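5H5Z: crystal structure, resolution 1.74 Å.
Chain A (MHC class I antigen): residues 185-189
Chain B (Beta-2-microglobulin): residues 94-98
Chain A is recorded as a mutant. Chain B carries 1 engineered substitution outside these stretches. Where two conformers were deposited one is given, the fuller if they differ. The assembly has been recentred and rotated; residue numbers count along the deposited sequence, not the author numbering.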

# COMPACT_ATOMS: atom_id res chain seq x y z
N LEU A 185 25.92 2.51 3.14
CA LEU A 185 26.48 1.26 2.62
C LEU A 185 26.67 0.32 3.79
O LEU A 185 27.35 0.65 4.76
CB LEU A 185 27.83 1.49 1.93
CG LEU A 185 27.90 1.77 0.42
CD1 LEU A 185 29.35 1.66 -0.02
CD2 LEU A 185 27.03 0.83 -0.40
N LEU A 186 26.07 -0.87 3.67
CA LEU A 186 26.02 -1.83 4.77
C LEU A 186 26.75 -3.10 4.41
O LEU A 186 26.72 -3.54 3.26
CB LEU A 186 24.56 -2.17 5.10
CG LEU A 186 23.53 -1.03 5.23
CD1 LEU A 186 22.15 -1.58 5.56
CD2 LEU A 186 23.96 0.01 6.25
N GLN A 187 27.41 -3.68 5.40
CA GLN A 187 28.07 -4.96 5.22
C GLN A 187 28.12 -5.70 6.54
O GLN A 187 28.49 -5.13 7.56
CB GLN A 187 29.48 -4.75 4.67
CG GLN A 187 30.09 -6.00 4.06
CD GLN A 187 31.49 -5.76 3.52
OE1 GLN A 187 32.23 -4.93 4.04
NE2 GLN A 187 31.86 -6.51 2.49
N LYS A 188 27.75 -6.98 6.51
CA LYS A 188 27.72 -7.79 7.73
C LYS A 188 29.10 -8.32 8.10
O LYS A 188 29.44 -8.43 9.27
CB LYS A 188 26.74 -8.95 7.56
CG LYS A 188 25.30 -8.49 7.37
CD LYS A 188 24.31 -9.65 7.51
CE LYS A 188 24.29 -10.20 8.92
NZ LYS A 188 23.35 -9.45 9.81
N ASP A 189 29.90 -8.63 7.08
CA ASP A 189 31.21 -9.24 7.25
C ASP A 189 32.09 -8.73 6.13
O ASP A 189 31.60 -8.54 5.02
CB ASP A 189 31.04 -10.77 7.18
CG ASP A 189 32.35 -11.51 7.34
OD1 ASP A 189 33.11 -11.60 6.36
OD2 ASP A 189 32.61 -12.02 8.45
N TRP B 94 13.80 -10.78 11.47
CA TRP B 94 14.41 -9.57 10.93
C TRP B 94 15.92 -9.73 10.70
O TRP B 94 16.65 -10.10 11.61
CB TRP B 94 14.16 -8.39 11.86
CG TRP B 94 14.87 -7.15 11.46
CD1 TRP B 94 14.67 -6.42 10.33
CD2 TRP B 94 15.91 -6.49 12.20
NE1 TRP B 94 15.52 -5.34 10.31
CE2 TRP B 94 16.29 -5.35 11.44
CE3 TRP B 94 16.55 -6.74 13.42
CZ2 TRP B 94 17.29 -4.47 11.87
CZ3 TRP B 94 17.54 -5.86 13.84
CH2 TRP B 94 17.90 -4.74 13.07
N GLU B 95 16.34 -9.45 9.47
CA GLU B 95 17.75 -9.46 9.07
C GLU B 95 18.24 -8.02 8.98
O GLU B 95 17.68 -7.23 8.21
CB GLU B 95 17.87 -10.15 7.70
CG GLU B 95 19.17 -9.89 6.96
CD GLU B 95 20.36 -10.52 7.65
OE1 GLU B 95 20.52 -11.76 7.57
OE2 GLU B 95 21.14 -9.76 8.28
N SER B 96 19.27 -7.69 9.76
CA SER B 96 19.76 -6.31 9.83
C SER B 96 20.56 -5.84 8.60
O SER B 96 20.71 -4.64 8.39
CB SER B 96 20.59 -6.09 11.10
OG SER B 96 21.82 -6.77 11.02
N ASN B 97 21.08 -6.77 7.80
CA ASN B 97 21.95 -6.39 6.66
C ASN B 97 23.25 -5.71 7.12
O ASN B 97 24.08 -5.32 6.29
CB ASN B 97 21.23 -5.46 5.66
CG ASN B 97 20.00 -6.11 5.03
OD1 ASN B 97 20.05 -7.25 4.57
ND2 ASN B 97 18.90 -5.37 4.98
N MET B 98 23.41 -5.57 8.43
CA MET B 98 24.61 -4.99 9.05
C MET B 98 25.27 -5.96 10.01
O MET B 98 26.41 -5.74 10.42
CB MET B 98 24.24 -3.75 9.84
CG MET B 98 24.20 -2.47 9.06
SD MET B 98 23.79 -1.14 10.20
CE MET B 98 25.35 -0.85 11.03
OXT MET B 98 24.69 -6.97 10.41
O HOH W 1 27.83 -7.71 11.44

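The polar centre of this contact is the amino group of K188(A). The CA-to-CB bond of K188(A) points sideways, but the end of the side chain comes nearer to chain B; chi3 and chi4 are both p. There NZ donates two hydrogen bonds, each part of a salt bridge. One goes from K188(A) NZ to E95(B) OE2 at 2.7 Å. The other goes from K188(A) NZ to M98(B) OXT, an oxygen of the C-terminal carboxylate, at 2.9 Å. One positive charge thus meets two negative groups. S96(B) OG lies 3.3 Å from K188(A) NZ.

E95(B) OE2 serves a second donor. It accepts a hydrogen bond from N97(B) N at 3.0 Å, with a nearly straight angle of 162°. The same oxygen thus accepts from K188(A) NZ and from N97(B) N.

The other carboxylate oxygen of M98(B) is reached through water 1. Water 1 lies 2.6 Å from M98(B) O and 2.8 Å from K188(A) O, in position to donate to either, though it has more acceptors in reach than protons. It lies between the two chains.

Away from the charged group there is an apolar contact. The CA-to-CB bond of L186(A) points toward chain B, and L186(A) CD2 packs 3.8 Å from M98(B) CG. L186(A) CB also rests against the backbone, 3.4 Å from N97(B) O.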